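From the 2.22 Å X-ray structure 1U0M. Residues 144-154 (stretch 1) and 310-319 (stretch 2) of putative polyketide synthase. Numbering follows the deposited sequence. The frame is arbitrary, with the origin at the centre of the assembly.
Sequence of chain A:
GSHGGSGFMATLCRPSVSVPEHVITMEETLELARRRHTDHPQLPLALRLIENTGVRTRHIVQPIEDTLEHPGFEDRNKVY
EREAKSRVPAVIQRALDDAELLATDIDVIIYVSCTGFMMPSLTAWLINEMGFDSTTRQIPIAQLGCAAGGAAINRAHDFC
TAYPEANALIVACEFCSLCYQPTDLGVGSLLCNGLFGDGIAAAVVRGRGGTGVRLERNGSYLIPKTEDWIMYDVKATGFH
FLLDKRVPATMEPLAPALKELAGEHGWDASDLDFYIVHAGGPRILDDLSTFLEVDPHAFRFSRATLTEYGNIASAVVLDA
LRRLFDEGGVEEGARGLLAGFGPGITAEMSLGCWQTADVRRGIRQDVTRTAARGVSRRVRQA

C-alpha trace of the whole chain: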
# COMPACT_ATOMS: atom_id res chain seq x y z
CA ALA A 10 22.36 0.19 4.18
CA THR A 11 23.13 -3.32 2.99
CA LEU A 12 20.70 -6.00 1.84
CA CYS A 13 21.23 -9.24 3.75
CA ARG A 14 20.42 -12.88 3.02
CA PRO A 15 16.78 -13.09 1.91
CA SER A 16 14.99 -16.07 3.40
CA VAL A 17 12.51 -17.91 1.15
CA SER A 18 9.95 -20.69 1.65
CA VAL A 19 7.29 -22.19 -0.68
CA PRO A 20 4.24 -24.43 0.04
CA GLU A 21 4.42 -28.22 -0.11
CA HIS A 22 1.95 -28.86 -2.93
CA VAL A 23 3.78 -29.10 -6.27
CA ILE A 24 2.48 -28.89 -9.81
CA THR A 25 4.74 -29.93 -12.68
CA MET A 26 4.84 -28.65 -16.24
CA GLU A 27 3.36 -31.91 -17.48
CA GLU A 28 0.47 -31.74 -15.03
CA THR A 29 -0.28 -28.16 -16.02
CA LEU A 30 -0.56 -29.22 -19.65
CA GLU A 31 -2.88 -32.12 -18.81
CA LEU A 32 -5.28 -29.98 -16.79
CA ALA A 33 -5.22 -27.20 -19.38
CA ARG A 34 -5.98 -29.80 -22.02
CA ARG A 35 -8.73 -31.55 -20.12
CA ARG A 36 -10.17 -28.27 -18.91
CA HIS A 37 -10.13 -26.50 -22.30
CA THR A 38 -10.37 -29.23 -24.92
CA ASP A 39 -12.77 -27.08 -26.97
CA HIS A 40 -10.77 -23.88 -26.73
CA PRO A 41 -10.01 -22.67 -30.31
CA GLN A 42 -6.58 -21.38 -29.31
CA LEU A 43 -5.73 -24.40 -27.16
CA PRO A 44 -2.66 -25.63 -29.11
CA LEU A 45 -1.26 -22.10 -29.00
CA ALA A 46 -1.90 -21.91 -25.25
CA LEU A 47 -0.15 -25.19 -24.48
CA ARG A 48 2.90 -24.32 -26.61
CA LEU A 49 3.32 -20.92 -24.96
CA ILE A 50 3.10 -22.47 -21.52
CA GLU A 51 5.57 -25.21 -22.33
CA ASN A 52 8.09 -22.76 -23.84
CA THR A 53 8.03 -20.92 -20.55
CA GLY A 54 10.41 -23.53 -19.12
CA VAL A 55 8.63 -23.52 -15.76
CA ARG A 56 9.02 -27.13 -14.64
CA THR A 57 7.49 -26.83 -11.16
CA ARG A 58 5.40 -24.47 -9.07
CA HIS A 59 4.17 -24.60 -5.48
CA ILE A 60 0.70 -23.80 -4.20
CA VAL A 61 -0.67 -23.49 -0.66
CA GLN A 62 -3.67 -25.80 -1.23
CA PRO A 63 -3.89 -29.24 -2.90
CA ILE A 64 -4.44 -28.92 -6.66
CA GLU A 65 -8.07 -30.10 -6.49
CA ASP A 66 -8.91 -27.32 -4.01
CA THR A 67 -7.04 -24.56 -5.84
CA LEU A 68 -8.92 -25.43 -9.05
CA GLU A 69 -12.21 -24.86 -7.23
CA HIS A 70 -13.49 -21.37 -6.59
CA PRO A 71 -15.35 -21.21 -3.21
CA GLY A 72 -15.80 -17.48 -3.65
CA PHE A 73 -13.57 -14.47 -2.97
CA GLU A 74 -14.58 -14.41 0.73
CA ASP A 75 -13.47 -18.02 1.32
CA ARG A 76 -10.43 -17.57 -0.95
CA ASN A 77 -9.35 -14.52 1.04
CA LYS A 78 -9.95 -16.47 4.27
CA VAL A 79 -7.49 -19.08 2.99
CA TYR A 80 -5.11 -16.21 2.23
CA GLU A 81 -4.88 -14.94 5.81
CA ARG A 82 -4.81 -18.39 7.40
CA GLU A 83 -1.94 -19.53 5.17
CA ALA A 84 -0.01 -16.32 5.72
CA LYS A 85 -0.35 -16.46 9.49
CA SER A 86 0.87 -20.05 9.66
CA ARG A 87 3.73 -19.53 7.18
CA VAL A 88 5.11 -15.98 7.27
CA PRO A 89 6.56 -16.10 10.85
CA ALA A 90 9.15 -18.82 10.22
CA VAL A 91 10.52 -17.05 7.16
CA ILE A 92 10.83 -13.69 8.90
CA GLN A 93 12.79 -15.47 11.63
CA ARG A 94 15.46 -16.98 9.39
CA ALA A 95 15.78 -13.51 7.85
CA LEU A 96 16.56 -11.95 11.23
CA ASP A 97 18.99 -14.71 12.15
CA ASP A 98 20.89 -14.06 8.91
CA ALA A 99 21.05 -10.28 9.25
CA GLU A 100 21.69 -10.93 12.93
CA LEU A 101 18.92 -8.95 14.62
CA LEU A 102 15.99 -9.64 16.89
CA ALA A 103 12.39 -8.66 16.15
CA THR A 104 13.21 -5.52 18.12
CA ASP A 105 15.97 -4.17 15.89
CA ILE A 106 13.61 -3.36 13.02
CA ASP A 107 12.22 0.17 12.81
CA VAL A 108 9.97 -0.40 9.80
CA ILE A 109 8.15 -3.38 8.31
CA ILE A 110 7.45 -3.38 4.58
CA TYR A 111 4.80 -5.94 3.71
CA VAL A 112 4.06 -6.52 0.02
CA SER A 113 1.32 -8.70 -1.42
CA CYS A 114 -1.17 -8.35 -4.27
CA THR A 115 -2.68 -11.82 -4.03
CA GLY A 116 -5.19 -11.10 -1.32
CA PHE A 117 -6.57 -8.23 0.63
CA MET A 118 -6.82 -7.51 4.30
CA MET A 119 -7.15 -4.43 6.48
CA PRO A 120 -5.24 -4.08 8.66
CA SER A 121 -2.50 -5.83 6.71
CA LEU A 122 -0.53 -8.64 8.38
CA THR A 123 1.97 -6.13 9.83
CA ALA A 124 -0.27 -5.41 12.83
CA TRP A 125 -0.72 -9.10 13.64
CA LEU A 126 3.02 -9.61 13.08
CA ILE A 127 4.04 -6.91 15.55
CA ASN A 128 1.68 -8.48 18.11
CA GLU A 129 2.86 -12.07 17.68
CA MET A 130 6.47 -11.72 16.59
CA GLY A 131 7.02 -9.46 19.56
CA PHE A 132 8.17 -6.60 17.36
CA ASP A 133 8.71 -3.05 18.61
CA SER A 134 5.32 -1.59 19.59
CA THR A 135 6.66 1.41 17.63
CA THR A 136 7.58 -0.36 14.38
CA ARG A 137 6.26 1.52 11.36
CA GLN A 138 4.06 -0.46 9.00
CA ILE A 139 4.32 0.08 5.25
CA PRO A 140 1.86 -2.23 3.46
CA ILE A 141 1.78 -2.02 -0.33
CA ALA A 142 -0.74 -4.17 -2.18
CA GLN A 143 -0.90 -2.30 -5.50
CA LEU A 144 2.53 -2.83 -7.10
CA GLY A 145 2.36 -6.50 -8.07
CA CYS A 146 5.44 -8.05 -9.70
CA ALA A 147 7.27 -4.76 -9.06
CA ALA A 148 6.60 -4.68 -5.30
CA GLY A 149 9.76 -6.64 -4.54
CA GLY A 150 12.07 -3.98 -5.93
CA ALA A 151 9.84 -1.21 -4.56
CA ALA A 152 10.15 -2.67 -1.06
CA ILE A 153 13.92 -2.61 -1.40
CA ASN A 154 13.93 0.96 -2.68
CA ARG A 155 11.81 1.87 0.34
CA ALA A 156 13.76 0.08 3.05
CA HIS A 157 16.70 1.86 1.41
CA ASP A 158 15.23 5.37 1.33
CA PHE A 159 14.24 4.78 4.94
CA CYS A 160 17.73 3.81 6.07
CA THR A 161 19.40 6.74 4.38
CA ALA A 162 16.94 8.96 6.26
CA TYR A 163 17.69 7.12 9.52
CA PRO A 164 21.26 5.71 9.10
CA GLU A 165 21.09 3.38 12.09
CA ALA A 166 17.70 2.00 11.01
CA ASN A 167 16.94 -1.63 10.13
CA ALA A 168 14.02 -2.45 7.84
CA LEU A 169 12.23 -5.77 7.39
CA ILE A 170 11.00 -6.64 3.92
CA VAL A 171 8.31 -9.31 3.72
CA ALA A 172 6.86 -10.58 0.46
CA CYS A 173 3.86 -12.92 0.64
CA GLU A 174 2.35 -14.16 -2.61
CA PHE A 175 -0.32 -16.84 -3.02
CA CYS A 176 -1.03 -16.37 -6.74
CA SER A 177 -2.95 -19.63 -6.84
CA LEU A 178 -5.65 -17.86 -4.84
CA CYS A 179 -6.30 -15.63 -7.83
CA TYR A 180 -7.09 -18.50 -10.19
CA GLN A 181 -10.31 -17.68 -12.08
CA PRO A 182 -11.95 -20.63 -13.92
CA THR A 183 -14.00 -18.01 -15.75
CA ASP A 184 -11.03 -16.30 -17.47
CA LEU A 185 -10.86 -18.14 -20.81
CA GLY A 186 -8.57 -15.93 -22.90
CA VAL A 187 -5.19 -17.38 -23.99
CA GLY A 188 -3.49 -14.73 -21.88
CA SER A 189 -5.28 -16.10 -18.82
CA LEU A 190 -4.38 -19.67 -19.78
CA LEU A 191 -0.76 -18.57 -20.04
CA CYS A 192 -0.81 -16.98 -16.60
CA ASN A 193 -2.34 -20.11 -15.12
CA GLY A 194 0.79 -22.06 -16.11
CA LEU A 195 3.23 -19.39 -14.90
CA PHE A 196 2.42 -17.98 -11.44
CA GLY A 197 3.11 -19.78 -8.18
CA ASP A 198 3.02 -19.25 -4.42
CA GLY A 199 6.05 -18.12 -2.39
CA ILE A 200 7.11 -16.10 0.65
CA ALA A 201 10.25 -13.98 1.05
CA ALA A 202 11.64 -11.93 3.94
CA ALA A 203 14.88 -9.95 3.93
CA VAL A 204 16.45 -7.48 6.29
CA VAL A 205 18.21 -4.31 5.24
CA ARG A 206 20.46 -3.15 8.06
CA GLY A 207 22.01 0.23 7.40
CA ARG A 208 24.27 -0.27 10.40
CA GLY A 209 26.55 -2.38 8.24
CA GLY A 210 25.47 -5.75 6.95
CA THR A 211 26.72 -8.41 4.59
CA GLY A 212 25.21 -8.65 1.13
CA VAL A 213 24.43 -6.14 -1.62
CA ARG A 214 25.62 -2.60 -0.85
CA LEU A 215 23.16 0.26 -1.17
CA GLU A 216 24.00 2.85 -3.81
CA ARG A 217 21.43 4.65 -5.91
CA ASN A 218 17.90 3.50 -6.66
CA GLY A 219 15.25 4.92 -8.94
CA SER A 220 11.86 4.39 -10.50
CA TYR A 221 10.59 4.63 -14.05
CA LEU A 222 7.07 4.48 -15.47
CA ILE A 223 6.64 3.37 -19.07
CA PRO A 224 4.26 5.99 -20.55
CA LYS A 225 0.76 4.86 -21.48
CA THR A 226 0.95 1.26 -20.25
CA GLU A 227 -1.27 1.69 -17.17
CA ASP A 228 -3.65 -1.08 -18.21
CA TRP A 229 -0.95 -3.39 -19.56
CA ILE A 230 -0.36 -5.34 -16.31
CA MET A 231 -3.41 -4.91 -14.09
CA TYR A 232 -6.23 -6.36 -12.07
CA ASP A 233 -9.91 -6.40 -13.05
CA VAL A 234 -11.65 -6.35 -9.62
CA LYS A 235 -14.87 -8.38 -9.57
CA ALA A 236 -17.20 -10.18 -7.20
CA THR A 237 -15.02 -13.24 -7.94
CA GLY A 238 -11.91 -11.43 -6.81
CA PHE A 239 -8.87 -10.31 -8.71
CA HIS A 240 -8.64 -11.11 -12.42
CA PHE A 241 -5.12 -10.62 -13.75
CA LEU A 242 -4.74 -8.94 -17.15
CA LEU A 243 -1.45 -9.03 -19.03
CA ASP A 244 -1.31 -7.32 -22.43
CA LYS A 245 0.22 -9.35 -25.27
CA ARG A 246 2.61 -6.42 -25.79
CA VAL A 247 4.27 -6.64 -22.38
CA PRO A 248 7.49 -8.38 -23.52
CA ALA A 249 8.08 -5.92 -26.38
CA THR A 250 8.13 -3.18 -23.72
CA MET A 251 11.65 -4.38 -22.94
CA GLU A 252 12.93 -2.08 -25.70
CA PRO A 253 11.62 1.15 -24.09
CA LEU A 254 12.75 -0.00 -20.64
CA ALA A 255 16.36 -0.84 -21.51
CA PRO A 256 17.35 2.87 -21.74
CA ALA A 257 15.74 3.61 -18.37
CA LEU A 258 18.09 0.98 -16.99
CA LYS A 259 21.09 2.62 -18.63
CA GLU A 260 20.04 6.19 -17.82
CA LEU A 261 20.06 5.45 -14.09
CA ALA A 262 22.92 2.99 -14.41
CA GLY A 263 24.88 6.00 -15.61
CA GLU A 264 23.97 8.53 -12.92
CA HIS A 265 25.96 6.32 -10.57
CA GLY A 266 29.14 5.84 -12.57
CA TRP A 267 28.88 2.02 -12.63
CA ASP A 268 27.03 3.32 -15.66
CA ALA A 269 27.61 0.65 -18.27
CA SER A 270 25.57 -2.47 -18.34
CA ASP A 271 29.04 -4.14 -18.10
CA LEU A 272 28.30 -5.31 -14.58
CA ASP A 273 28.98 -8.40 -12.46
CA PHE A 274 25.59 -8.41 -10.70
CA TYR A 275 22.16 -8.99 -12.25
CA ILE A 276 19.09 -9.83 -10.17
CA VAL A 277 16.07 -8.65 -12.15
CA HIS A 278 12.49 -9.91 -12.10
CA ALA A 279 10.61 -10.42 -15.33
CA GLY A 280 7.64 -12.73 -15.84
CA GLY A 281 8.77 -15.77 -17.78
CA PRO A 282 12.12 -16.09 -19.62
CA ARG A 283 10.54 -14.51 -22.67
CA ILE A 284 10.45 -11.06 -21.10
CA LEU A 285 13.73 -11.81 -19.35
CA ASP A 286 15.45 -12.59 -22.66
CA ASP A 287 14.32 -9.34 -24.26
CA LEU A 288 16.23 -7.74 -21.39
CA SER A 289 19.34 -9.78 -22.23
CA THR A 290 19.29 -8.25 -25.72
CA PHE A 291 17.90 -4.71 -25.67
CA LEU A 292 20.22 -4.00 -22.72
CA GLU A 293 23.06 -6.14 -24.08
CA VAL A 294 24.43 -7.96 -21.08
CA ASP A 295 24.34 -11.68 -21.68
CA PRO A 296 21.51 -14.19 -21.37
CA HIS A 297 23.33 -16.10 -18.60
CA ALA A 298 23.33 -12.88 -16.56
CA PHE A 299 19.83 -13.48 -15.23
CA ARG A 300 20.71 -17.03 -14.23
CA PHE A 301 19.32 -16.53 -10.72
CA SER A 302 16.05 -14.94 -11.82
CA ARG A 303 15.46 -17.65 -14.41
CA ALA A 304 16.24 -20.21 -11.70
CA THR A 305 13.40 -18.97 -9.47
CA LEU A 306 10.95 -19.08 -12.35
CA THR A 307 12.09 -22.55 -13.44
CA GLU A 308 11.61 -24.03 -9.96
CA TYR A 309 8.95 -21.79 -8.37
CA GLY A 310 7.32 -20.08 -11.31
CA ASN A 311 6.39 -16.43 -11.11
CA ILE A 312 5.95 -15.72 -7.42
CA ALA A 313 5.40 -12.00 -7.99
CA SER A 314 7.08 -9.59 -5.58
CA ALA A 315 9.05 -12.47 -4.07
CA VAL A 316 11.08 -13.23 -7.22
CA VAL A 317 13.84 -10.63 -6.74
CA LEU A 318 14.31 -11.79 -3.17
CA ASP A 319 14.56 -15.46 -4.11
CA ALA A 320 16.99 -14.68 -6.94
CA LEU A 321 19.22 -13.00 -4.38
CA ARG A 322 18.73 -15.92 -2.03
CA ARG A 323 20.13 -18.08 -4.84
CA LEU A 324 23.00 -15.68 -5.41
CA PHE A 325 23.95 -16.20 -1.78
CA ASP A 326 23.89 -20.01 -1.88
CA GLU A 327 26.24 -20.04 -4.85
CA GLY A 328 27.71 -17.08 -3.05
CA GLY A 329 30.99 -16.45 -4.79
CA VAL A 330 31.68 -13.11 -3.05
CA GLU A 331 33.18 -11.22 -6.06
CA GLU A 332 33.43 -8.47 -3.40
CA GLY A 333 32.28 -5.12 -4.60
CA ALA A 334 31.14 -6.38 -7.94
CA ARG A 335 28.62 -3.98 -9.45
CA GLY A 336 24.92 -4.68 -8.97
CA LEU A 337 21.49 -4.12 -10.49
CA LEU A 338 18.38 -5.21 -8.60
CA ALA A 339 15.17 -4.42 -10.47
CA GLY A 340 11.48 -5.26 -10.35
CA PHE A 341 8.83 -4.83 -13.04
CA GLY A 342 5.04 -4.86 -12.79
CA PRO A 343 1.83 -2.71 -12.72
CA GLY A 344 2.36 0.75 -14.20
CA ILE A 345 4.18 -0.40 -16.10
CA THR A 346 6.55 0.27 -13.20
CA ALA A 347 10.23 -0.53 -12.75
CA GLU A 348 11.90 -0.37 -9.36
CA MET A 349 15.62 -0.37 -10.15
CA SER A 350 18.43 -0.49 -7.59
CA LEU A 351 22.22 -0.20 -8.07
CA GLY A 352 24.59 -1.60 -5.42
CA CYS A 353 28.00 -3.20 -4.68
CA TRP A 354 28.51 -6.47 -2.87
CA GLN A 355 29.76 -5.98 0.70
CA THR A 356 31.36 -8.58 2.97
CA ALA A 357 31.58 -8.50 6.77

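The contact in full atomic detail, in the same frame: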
# COMPACT_ATOMS: atom_id res chain seq x y z
N LEU A 144 1.38 -2.89 -6.20
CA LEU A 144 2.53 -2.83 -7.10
C LEU A 144 2.93 -4.16 -7.71
O LEU A 144 3.96 -4.25 -8.39
CB LEU A 144 3.72 -2.20 -6.37
CG LEU A 144 3.59 -0.68 -6.20
CD1 LEU A 144 4.75 -0.14 -5.40
CD2 LEU A 144 3.53 -0.02 -7.57
N GLY A 145 2.11 -5.18 -7.50
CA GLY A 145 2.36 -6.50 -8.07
C GLY A 145 3.77 -7.05 -8.21
O GLY A 145 4.54 -7.12 -7.24
N CYS A 146 4.12 -7.48 -9.43
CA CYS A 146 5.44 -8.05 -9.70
C CYS A 146 6.59 -7.08 -9.44
O CYS A 146 7.75 -7.49 -9.34
CB CYS A 146 5.49 -8.56 -11.15
SG CYS A 146 4.47 -10.02 -11.48
N ALA A 147 6.27 -5.79 -9.31
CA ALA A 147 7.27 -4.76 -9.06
C ALA A 147 7.45 -4.45 -7.57
O ALA A 147 8.40 -3.78 -7.19
CB ALA A 147 6.88 -3.48 -9.80
N ALA A 148 6.54 -4.95 -6.74
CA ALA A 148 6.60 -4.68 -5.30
C ALA A 148 7.89 -5.12 -4.63
O ALA A 148 8.29 -4.53 -3.63
CB ALA A 148 5.41 -5.31 -4.61
N GLY A 149 8.52 -6.17 -5.14
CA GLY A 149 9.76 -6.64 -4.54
C GLY A 149 10.79 -5.52 -4.57
O GLY A 149 11.27 -5.07 -3.53
N GLY A 150 11.12 -5.06 -5.78
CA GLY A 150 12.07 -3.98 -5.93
C GLY A 150 11.63 -2.73 -5.20
O GLY A 150 12.46 -2.05 -4.59
N ALA A 151 10.34 -2.40 -5.25
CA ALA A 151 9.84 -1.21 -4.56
C ALA A 151 10.06 -1.30 -3.05
O ALA A 151 10.33 -0.29 -2.41
CB ALA A 151 8.36 -1.02 -4.86
N ALA A 152 9.95 -2.50 -2.49
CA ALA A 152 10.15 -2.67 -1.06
C ALA A 152 11.60 -2.33 -0.74
O ALA A 152 11.89 -1.62 0.22
CB ALA A 152 9.84 -4.10 -0.66
N ILE A 153 12.50 -2.85 -1.57
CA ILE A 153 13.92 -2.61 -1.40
C ILE A 153 14.15 -1.11 -1.43
O ILE A 153 14.65 -0.54 -0.47
CB ILE A 153 14.72 -3.26 -2.54
CG1 ILE A 153 14.69 -4.78 -2.39
CG2 ILE A 153 16.15 -2.73 -2.54
CD1 ILE A 153 15.14 -5.55 -3.62
N ASN A 154 13.77 -0.48 -2.53
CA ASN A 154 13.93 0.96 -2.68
C ASN A 154 13.36 1.74 -1.51
O ASN A 154 13.79 2.86 -1.25
CB ASN A 154 13.30 1.43 -3.98
CG ASN A 154 14.01 0.90 -5.19
OD1 ASN A 154 15.03 0.22 -5.07
ND2 ASN A 154 13.48 1.19 -6.37
N GLY A 310 8.27 -20.72 -10.42
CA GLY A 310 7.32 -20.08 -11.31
C GLY A 310 7.37 -18.61 -10.96
O GLY A 310 8.29 -18.16 -10.28
N ASN A 311 6.40 -17.84 -11.42
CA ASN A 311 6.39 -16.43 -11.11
C ASN A 311 5.70 -16.24 -9.77
O ASN A 311 4.47 -16.37 -9.67
CB ASN A 311 5.65 -15.65 -12.18
CG ASN A 311 5.87 -14.17 -12.05
OD1 ASN A 311 5.98 -13.65 -10.93
ND2 ASN A 311 5.94 -13.48 -13.19
N ILE A 312 6.49 -15.93 -8.75
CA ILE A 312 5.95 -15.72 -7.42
C ILE A 312 5.89 -14.23 -7.09
O ILE A 312 6.15 -13.82 -5.96
CB ILE A 312 6.79 -16.48 -6.39
CG1 ILE A 312 8.25 -16.01 -6.42
CG2 ILE A 312 6.79 -17.94 -6.72
CD1 ILE A 312 9.10 -16.66 -5.37
N ALA A 313 5.54 -13.44 -8.10
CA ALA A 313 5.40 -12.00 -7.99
C ALA A 313 6.52 -11.28 -7.27
O ALA A 313 7.70 -11.53 -7.52
CB ALA A 313 4.07 -11.66 -7.33
N SER A 314 6.14 -10.40 -6.35
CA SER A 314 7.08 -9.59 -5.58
C SER A 314 8.22 -10.36 -4.95
O SER A 314 9.29 -9.81 -4.71
CB SER A 314 6.32 -8.81 -4.49
OG SER A 314 5.75 -9.67 -3.51
N ALA A 315 8.02 -11.65 -4.71
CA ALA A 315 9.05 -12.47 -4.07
C ALA A 315 10.17 -12.95 -4.99
O ALA A 315 11.17 -13.47 -4.50
CB ALA A 315 8.40 -13.66 -3.38
N VAL A 316 10.03 -12.77 -6.30
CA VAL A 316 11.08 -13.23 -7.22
C VAL A 316 12.45 -12.61 -6.97
O VAL A 316 13.43 -13.34 -6.77
CB VAL A 316 10.70 -12.98 -8.70
CG1 VAL A 316 11.89 -13.29 -9.59
CG2 VAL A 316 9.52 -13.86 -9.10
N VAL A 317 12.55 -11.28 -6.97
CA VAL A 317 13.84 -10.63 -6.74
C VAL A 317 14.53 -11.21 -5.53
O VAL A 317 15.70 -11.60 -5.59
CB VAL A 317 13.74 -9.10 -6.51
CG1 VAL A 317 13.60 -8.38 -7.81
CG2 VAL A 317 12.58 -8.79 -5.60
N LEU A 318 13.80 -11.28 -4.43
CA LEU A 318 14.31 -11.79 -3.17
C LEU A 318 14.84 -13.21 -3.26
O LEU A 318 15.88 -13.53 -2.67
CB LEU A 318 13.23 -11.69 -2.09
CG LEU A 318 13.11 -10.35 -1.37
CD1 LEU A 318 13.10 -9.21 -2.37
CD2 LEU A 318 11.85 -10.33 -0.51
N ASP A 319 14.13 -14.07 -3.98
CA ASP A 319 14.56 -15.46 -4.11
C ASP A 319 15.76 -15.57 -5.04
O ASP A 319 16.59 -16.47 -4.88
CB ASP A 319 13.41 -16.31 -4.63
CG ASP A 319 13.80 -17.76 -4.79
OD1 ASP A 319 14.33 -18.13 -5.86
OD2 ASP A 319 13.58 -18.53 -3.83

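Residues 144-154 and 310-319, at least 165 positions apart in sequence where they touch, pack through van der Waals contact and one CA-H...O contact, with no hydrogen bond between them; together they bury 322 Å². Leu-144 lies out of reach, but its carbonyl accepts the backbone hydrogen bond of Ala-147 and so helps shape the turn that leads into the helix. Gly-145 adopts a positive phi, which favours glycine, and its O lies 3.7 Å from Ser-314 CB.

Cys-146 follows, its side chain in the m rotamer. Its SG is 4.1 Å from Ala-313 CA and 4.0 Å from Asn-311 OD1. The latter oxygen is held in place within its own stretch, accepting a hydrogen bond from Ala-313 N (2.9 Å from N to OD1) while the Asn-311 side chain adopts the t rotamer. Ala-147 turns away and makes no contact, whereas the small side chain of Ala-148 meets Ser-314, CB to CB, at 3.6 Å. The Ser-314 hydroxyl is hydrogen-bonded elsewhere in the structure.

The tightest approach is at Gly-149, whose CA comes 3.2 Å from Ser-314 O in the CA-H...O contact and 3.7 Å from Val-317 CG2. A CB here would point toward the other stretch and clash with both Ser-314 O and Val-317 CG2, so the absence of a side chain permits this proximity. Gly-150 extends the packing, its backbone N 4.0 Å from Val-317 CG2.

Further along, the helices, whose axes approach to 8.1 Å at an angle of 69°, are bridged by longer side chains. Ile-153 points toward stretch 2, and its CD1 reaches Leu-318 CD1 at 4.4 Å; Leu-318 leaves its backbone sideways, but its end comes nearer. Asn-154 lies beyond the contact.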